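Local atomic coordinates of TarM (Staphylococcus aureus subsp. aureus 21178, PDB entry 4X7R), a protein that belongs to the GT-B class of glycosyltransferases, with two Rossmann-like domains and an additional large antiparallel beta-sheet. Residues N251-F256 with G260-S265; G229-M234 with E266-E271. The protein carries 1 engineered substitution. All coordinates share one frame; numbering follows the deposited sequence.

Interaction 1 of 2, residues N251-F256 with G260-S265; sequences NHHENF and GAFKKS
H253 and F262 form a single isolated beta bridge, CA atoms 4.2 Å apart, flanked by backbone hydrogen bonds from K263 N to H252 O and from E254 N to A261 O. The bridge closes a surface loop that leads into helix 264-271 of a GT-B Rossmann-like domain, with K263 at the N-cap position. The polar centre is the ammonium group of K263. Its aliphatic chain passes beside H253 O and bends at its last torsion (chi4 114°), which brings NZ to several acceptors. K263 NZ donates to N251 O at 2.7 Å, nearly along the C=O axis. K263 NZ also donates to N255 OD1 at 2.8 Å, from above the amide plane and off the lone pairs. A weak third bond goes to H253 O. One lysine thus ties together three residues of the 251-256 segment.

On another side H252, H253 and F262 form an aromatic cluster. The H252 and F262 rings lie rim to rim and are almost coplanar, 8° apart, with H252 CD2 3.6 Å from F262 CD1. H253 CD2 lies 3.6 Å from F262 CE1, the two rings oblique. F262 also packs against F294. Both H252 nitrogens are hydrogen-bonded to helix 284-293, ND1 to Q286 and NE2 to Q293.

E254 lays CB over A261 O and CG near F262 O, and E254 OE2 stays 4.2 Å from K264 NZ, beyond a salt bridge. A water accepts from K264 N and donates a weak bond to E254 OE2. N251 lies near the bound 3YW, and its ND2 is hydrogen-bonded to K425 O. N251 OD1 accepts from H253 N, an Asx turn. H253 ND1 also donates to N251 OD1, at 2.8 Å, in the carbonyl plane on a lone pair.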
loop_
_atom_site.group_PDB
_atom_site.type_symbol
_atom_site.label_atom_id
_atom_site.label_comp_id
_atom_site.label_asym_id
_atom_site.label_seq_id
_atom_site.Cartn_x
_atom_site.Cartn_y
_atom_site.Cartn_z
ATOM N N ASN A 251 -10.647 -10.489 1.747
ATOM C CA ASN A 251 -11.519 -11.483 2.327
ATOM C C ASN A 251 -11.520 -11.129 3.846
ATOM O O ASN A 251 -10.450 -10.973 4.453
ATOM C CB ASN A 251 -10.969 -12.901 2.063
ATOM C CG ASN A 251 -11.871 -14.009 2.547
ATOM O OD1 ASN A 251 -12.544 -13.878 3.571
ATOM N ND2 ASN A 251 -11.897 -15.140 1.839
ATOM N N HIS A 252 -12.724 -10.907 4.417
ATOM C CA HIS A 252 -12.909 -10.475 5.802
ATOM C C HIS A 252 -12.599 -11.575 6.840
ATOM O O HIS A 252 -12.550 -11.293 8.037
ATOM C CB HIS A 252 -14.311 -9.902 5.991
ATOM C CG HIS A 252 -15.385 -10.918 5.728
ATOM N ND1 HIS A 252 -15.548 -11.490 4.466
ATOM C CD2 HIS A 252 -16.301 -11.445 6.572
ATOM C CE1 HIS A 252 -16.540 -12.358 4.598
ATOM N NE2 HIS A 252 -17.027 -12.362 5.849
ATOM N N HIS A 253 -12.391 -12.816 6.405
ATOM C CA HIS A 253 -12.022 -13.856 7.359
ATOM C C HIS A 253 -10.522 -13.742 7.625
ATOM O O HIS A 253 -9.760 -13.278 6.752
ATOM C CB HIS A 253 -12.301 -15.267 6.819
ATOM C CG HIS A 253 -13.733 -15.542 6.521
ATOM N ND1 HIS A 253 -14.285 -15.241 5.271
ATOM C CD2 HIS A 253 -14.662 -16.181 7.269
ATOM C CE1 HIS A 253 -15.541 -15.663 5.317
ATOM N NE2 HIS A 253 -15.816 -16.239 6.497
ATOM N N GLU A 254 -10.097 -14.188 8.819
ATOM C CA GLU A 254 -8.687 -14.232 9.181
ATOM C C GLU A 254 -7.977 -15.241 8.272
ATOM O O GLU A 254 -8.504 -16.329 7.990
ATOM C CB GLU A 254 -8.497 -14.625 10.659
ATOM C CG GLU A 254 -8.562 -13.441 11.607
ATOM C CD GLU A 254 -7.287 -12.646 11.803
ATOM O OE1 GLU A 254 -6.677 -12.206 10.801
ATOM O OE2 GLU A 254 -6.924 -12.418 12.978
ATOM N N ASN A 255 -6.821 -14.822 7.752
ATOM C CA ASN A 255 -5.970 -15.617 6.872
ATOM C C ASN A 255 -5.326 -16.694 7.684
ATOM O O ASN A 255 -5.047 -16.469 8.863
ATOM C CB ASN A 255 -4.882 -14.743 6.255
ATOM C CG ASN A 255 -5.423 -13.551 5.499
ATOM O OD1 ASN A 255 -6.456 -13.618 4.817
ATOM N ND2 ASN A 255 -4.707 -12.445 5.574
ATOM N N PHE A 256 -5.088 -17.863 7.060
ATOM C CA PHE A 256 -4.443 -19.035 7.679
ATOM C C PHE A 256 -5.082 -19.404 9.029
ATOM O O PHE A 256 -4.391 -19.602 10.025
ATOM C CB PHE A 256 -2.914 -18.823 7.772
ATOM C CG PHE A 256 -2.292 -18.362 6.475
ATOM C CD1 PHE A 256 -2.215 -19.216 5.378
ATOM C CD2 PHE A 256 -1.816 -17.068 6.337
ATOM C CE1 PHE A 256 -1.657 -18.784 4.176
ATOM C CE2 PHE A 256 -1.250 -16.640 5.137
ATOM C CZ PHE A 256 -1.174 -17.503 4.065
ATOM N N GLY A 260 -12.406 -20.059 11.843
ATOM C CA GLY A 260 -13.424 -19.232 11.216
ATOM C C GLY A 260 -13.403 -17.766 11.613
ATOM O O GLY A 260 -14.251 -16.997 11.129
ATOM N N ALA A 261 -12.399 -17.359 12.456
ATOM C CA ALA A 261 -12.197 -15.982 12.933
ATOM C C ALA A 261 -12.252 -14.906 11.822
ATOM O O ALA A 261 -11.866 -15.163 10.681
ATOM C CB ALA A 261 -10.863 -15.879 13.673
ATOM N N PHE A 262 -12.689 -13.702 12.185
ATOM C CA PHE A 262 -12.761 -12.545 11.289
ATOM C C PHE A 262 -11.622 -11.595 11.577
ATOM O O PHE A 262 -11.221 -11.485 12.727
ATOM C CB PHE A 262 -14.107 -11.822 11.469
ATOM C CG PHE A 262 -15.270 -12.680 11.041
ATOM C CD1 PHE A 262 -15.416 -13.070 9.710
ATOM C CD2 PHE A 262 -16.199 -13.128 11.966
ATOM C CE1 PHE A 262 -16.464 -13.888 9.317
ATOM C CE2 PHE A 262 -17.260 -13.947 11.567
ATOM C CZ PHE A 262 -17.381 -14.324 10.244
ATOM N N LYS A 263 -11.098 -10.910 10.547
ATOM C CA LYS A 263 -10.033 -9.908 10.715
ATOM C C LYS A 263 -10.614 -8.775 11.570
ATOM O O LYS A 263 -11.752 -8.376 11.341
ATOM C CB LYS A 263 -9.567 -9.357 9.355
ATOM C CG LYS A 263 -8.906 -10.387 8.447
ATOM C CD LYS A 263 -8.451 -9.774 7.146
ATOM C CE LYS A 263 -7.390 -10.614 6.473
ATOM N NZ LYS A 263 -7.845 -11.211 5.180
ATOM N N LYS A 264 -9.879 -8.325 12.592
ATOM C CA LYS A 264 -10.345 -7.279 13.510
ATOM C C LYS A 264 -10.785 -5.972 12.867
ATOM O O LYS A 264 -11.883 -5.518 13.166
ATOM C CB LYS A 264 -9.395 -7.048 14.697
ATOM C CG LYS A 264 -9.979 -7.625 15.995
ATOM C CD LYS A 264 -9.406 -8.983 16.421
ATOM C CE LYS A 264 -10.277 -10.161 16.018
ATOM N NZ LYS A 264 -9.538 -11.442 16.148
ATOM N N SER A 265 -9.962 -5.379 11.996
ATOM C CA SER A 265 -10.284 -4.094 11.341
ATOM C C SER A 265 -11.543 -4.189 10.503
ATOM O O SER A 265 -12.477 -3.424 10.728
ATOM C CB SER A 265 -9.131 -3.609 10.470
ATOM O OG SER A 265 -7.930 -3.484 11.208
HETATM O O HOH W 1 -6.947 -9.391 12.493
#

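Interaction 2 of 2, residues G229-M234 with E266-E271; sequences GSFPKM and EKYIIE. With SUS (2-deoxy-3,6-di-O-sulfo-2-(sulfoamino)-alpha-D-glucopyranose), chain C.
F231 and I269 make the tight part of this helix-helix contact in the Rossmann-like domain of the GT-B fold. F231 CB points toward helix 264-271, and CG lies anti to the backbone N (chi1 -175°), which lays the ring against I269. I269 CG1 sits over one face of the F231 ring, 3.9 Å from its centroid and 28° off the normal, a CH-pi contact. The nearest atom pair is F231 CG to I269 CG1, at 3.5 Å. I269 CG2 lies farther along the same ring, near CD1 and CE1. Both residues are buried, and the packing is purely apolar.

The outer side is looser. The Y268 side chain crosses F231 at about a right angle, and Y268 CD2 comes within 3.8 Å of F231 CD2. Beyond it, P232 CG only grazes Y268 CE2, at 4.4 Å. Y268 is exposed to solvent here.

The other flank of segment 229-234 belongs to the glycan pocket. K233 NZ gives a hydrogen bond to SUS O2S, on the N-sulfo group, at 2.8 Å and a salt bridge to the neighbouring IDS sugar. G229 CA lies 3.0 Å from SUS O7S, an oxygen of the 3-O-sulfate. SUS is also hydrogen-bonded to H9 ND1.

The two helices are neighbours in the fold. F231 and M234 rest on strand 221-225, F231 also meets F235, and P232 and K233 pack on helix 203-214. From helix 264-271, I270 points away from this contact and packs on I248 and F294.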
loop_
_atom_site.group_PDB
_atom_site.type_symbol
_atom_site.label_atom_id
_atom_site.label_comp_id
_atom_site.label_asym_id
_atom_site.label_seq_id
_atom_site.Cartn_x
_atom_site.Cartn_y
_atom_site.Cartn_z
ATOM N N GLY A 229 -7.515 -0.095 8.794
ATOM C CA GLY A 229 -7.063 0.398 10.087
ATOM C C GLY A 229 -7.342 1.885 10.257
ATOM O O GLY A 229 -7.360 2.385 11.388
ATOM N N SER A 230 -7.589 2.603 9.124
ATOM C CA SER A 230 -7.917 4.032 9.131
ATOM C C SER A 230 -9.388 4.331 9.375
ATOM O O SER A 230 -9.731 5.496 9.560
ATOM C CB SER A 230 -7.476 4.699 7.828
ATOM O OG SER A 230 -6.105 5.023 7.977
ATOM N N PHE A 231 -10.259 3.297 9.378
ATOM C CA PHE A 231 -11.704 3.491 9.555
ATOM C C PHE A 231 -12.088 4.341 10.767
ATOM O O PHE A 231 -12.919 5.232 10.565
ATOM C CB PHE A 231 -12.490 2.172 9.491
ATOM C CG PHE A 231 -13.990 2.322 9.546
ATOM C CD1 PHE A 231 -14.724 2.561 8.391
ATOM C CD2 PHE A 231 -14.678 2.168 10.749
ATOM C CE1 PHE A 231 -16.117 2.647 8.442
ATOM C CE2 PHE A 231 -16.071 2.261 10.798
ATOM C CZ PHE A 231 -16.778 2.512 9.651
ATOM N N PRO A 232 -11.505 4.141 11.987
ATOM C CA PRO A 232 -11.863 5.024 13.130
ATOM C C PRO A 232 -11.632 6.517 12.904
ATOM O O PRO A 232 -12.393 7.307 13.439
ATOM C CB PRO A 232 -10.998 4.498 14.288
ATOM C CG PRO A 232 -10.700 3.048 13.907
ATOM C CD PRO A 232 -10.524 3.107 12.409
ATOM N N LYS A 233 -10.636 6.912 12.091
ATOM C CA LYS A 233 -10.405 8.344 11.785
ATOM C C LYS A 233 -11.605 8.959 11.116
ATOM O O LYS A 233 -12.040 10.034 11.542
ATOM C CB LYS A 233 -9.139 8.568 10.957
ATOM C CG LYS A 233 -7.896 8.074 11.677
ATOM C CD LYS A 233 -6.727 8.007 10.757
ATOM C CE LYS A 233 -5.475 7.721 11.534
ATOM N NZ LYS A 233 -5.150 6.276 11.524
ATOM N N MET A 234 -12.183 8.251 10.105
ATOM C CA MET A 234 -13.369 8.714 9.396
ATOM C C MET A 234 -14.594 8.566 10.303
ATOM O O MET A 234 -15.393 9.497 10.408
ATOM C CB MET A 234 -13.594 7.913 8.083
ATOM C CG MET A 234 -14.880 8.320 7.311
ATOM S SD MET A 234 -15.289 7.226 5.935
ATOM C CE MET A 234 -15.773 5.718 6.813
ATOM N N GLU A 266 -11.594 -5.183 9.585
ATOM C CA GLU A 266 -12.747 -5.436 8.705
ATOM C C GLU A 266 -14.006 -5.750 9.487
ATOM O O GLU A 266 -15.072 -5.284 9.099
ATOM C CB GLU A 266 -12.438 -6.522 7.655
ATOM C CG GLU A 266 -11.486 -6.039 6.563
ATOM C CD GLU A 266 -10.010 -5.907 6.915
ATOM O OE1 GLU A 266 -9.621 -6.287 8.039
ATOM O OE2 GLU A 266 -9.229 -5.448 6.053
ATOM N N LYS A 267 -13.883 -6.443 10.633
ATOM C CA LYS A 267 -15.047 -6.799 11.476
ATOM C C LYS A 267 -15.713 -5.544 12.048
ATOM O O LYS A 267 -16.947 -5.447 12.085
ATOM C CB LYS A 267 -14.635 -7.760 12.593
ATOM C CG LYS A 267 -15.775 -8.204 13.518
ATOM C CD LYS A 267 -15.335 -9.360 14.407
ATOM C CE LYS A 267 -16.255 -9.538 15.590
ATOM N NZ LYS A 267 -15.909 -8.625 16.716
ATOM N N TYR A 268 -14.879 -4.584 12.475
ATOM C CA TYR A 268 -15.331 -3.299 13.001
ATOM C C TYR A 268 -16.040 -2.452 11.920
ATOM O O TYR A 268 -17.054 -1.821 12.200
ATOM C CB TYR A 268 -14.153 -2.549 13.649
ATOM C CG TYR A 268 -14.571 -1.285 14.361
ATOM C CD1 TYR A 268 -15.254 -1.336 15.575
ATOM C CD2 TYR A 268 -14.277 -0.035 13.828
ATOM C CE1 TYR A 268 -15.645 -0.171 16.231
ATOM C CE2 TYR A 268 -14.649 1.136 14.482
ATOM C CZ TYR A 268 -15.334 1.064 15.682
ATOM O OH TYR A 268 -15.713 2.226 16.307
ATOM N N ILE A 269 -15.525 -2.456 10.693
ATOM C CA ILE A 269 -16.139 -1.752 9.572
ATOM C C ILE A 269 -17.540 -2.346 9.296
ATOM O O ILE A 269 -18.535 -1.613 9.325
ATOM C CB ILE A 269 -15.218 -1.763 8.318
ATOM C CG1 ILE A 269 -13.848 -1.075 8.627
ATOM C CG2 ILE A 269 -15.903 -1.087 7.103
ATOM C CD1 ILE A 269 -12.794 -1.294 7.579
ATOM N N ILE A 270 -17.607 -3.667 9.070
ATOM C CA ILE A 270 -18.842 -4.408 8.789
ATOM C C ILE A 270 -19.903 -4.203 9.866
ATOM O O ILE A 270 -21.048 -3.884 9.538
ATOM C CB ILE A 270 -18.560 -5.915 8.569
ATOM C CG1 ILE A 270 -17.674 -6.151 7.334
ATOM C CG2 ILE A 270 -19.872 -6.711 8.496
ATOM C CD1 ILE A 270 -17.063 -7.648 7.279
ATOM N N GLU A 271 -19.528 -4.380 11.139
ATOM C CA GLU A 271 -20.448 -4.208 12.263
ATOM C C GLU A 271 -21.035 -2.813 12.392
ATOM O O GLU A 271 -22.153 -2.665 12.893
ATOM C CB GLU A 271 -19.802 -4.676 13.561
ATOM C CG GLU A 271 -19.778 -6.194 13.640
ATOM C CD GLU A 271 -19.044 -6.803 14.819
ATOM O OE1 GLU A 271 -18.157 -6.130 15.393
ATOM O OE2 GLU A 271 -19.336 -7.977 15.145
HETATM N N2 SUS C . -2.009 4.338 11.812
HETATM C C1 SUS C . -0.116 2.929 12.516
HETATM S S1 SUS C . -1.488 5.981 11.438
HETATM C C2 SUS C . -0.983 3.383 11.355
HETATM S S2 SUS C . 3.325 -0.026 9.288
HETATM C C3 SUS C . -1.622 2.160 10.662
HETATM O O3 SUS C . -2.363 2.566 9.492
HETATM S S3 SUS C . -3.880 2.392 9.489
HETATM C C4 SUS C . -0.592 1.087 10.284
HETATM O O4 SUS C . -1.349 -0.042 9.894
HETATM C C5 SUS C . 0.329 0.757 11.513
HETATM O O5 SUS C . 0.890 1.993 12.047
HETATM C C6 SUS C . 1.554 -0.085 11.162
HETATM O O6 SUS C . 2.289 0.629 10.185
HETATM O O1S SUS C . -1.476 6.166 9.923
HETATM O O2S SUS C . -2.481 6.911 12.116
HETATM O O3S SUS C . -0.081 6.229 11.980
HETATM O O4S SUS C . 3.718 0.985 8.206
HETATM O O5S SUS C . 4.534 -0.415 10.141
HETATM O O6S SUS C . 2.731 -1.272 8.622
HETATM O O7S SUS C . -4.160 0.926 9.754
HETATM O O8S SUS C . -4.483 2.783 8.139
HETATM O O9S SUS C . -4.513 3.239 10.588
#

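From the N terminus, the chain leaves strand 221-225 and enters helix 231-235, the first half of interaction 2. It then runs through strand 243-247 into the long loop that holds residues 251-256. Interaction 1 closes a short turn there, with three residues between its segments. Its second segment runs into helix 264-271, whose later residues 266-271 pack on helix 231-235 and complete interaction 2. The small loop therefore lies wholly within the larger one. Both contacts use helix 264-271: the first lies at its N-terminal end, the second along its body. They also touch, since H252 CB meets I270 CD1 at 3.8 Å and S265 OG approaches G229 CA.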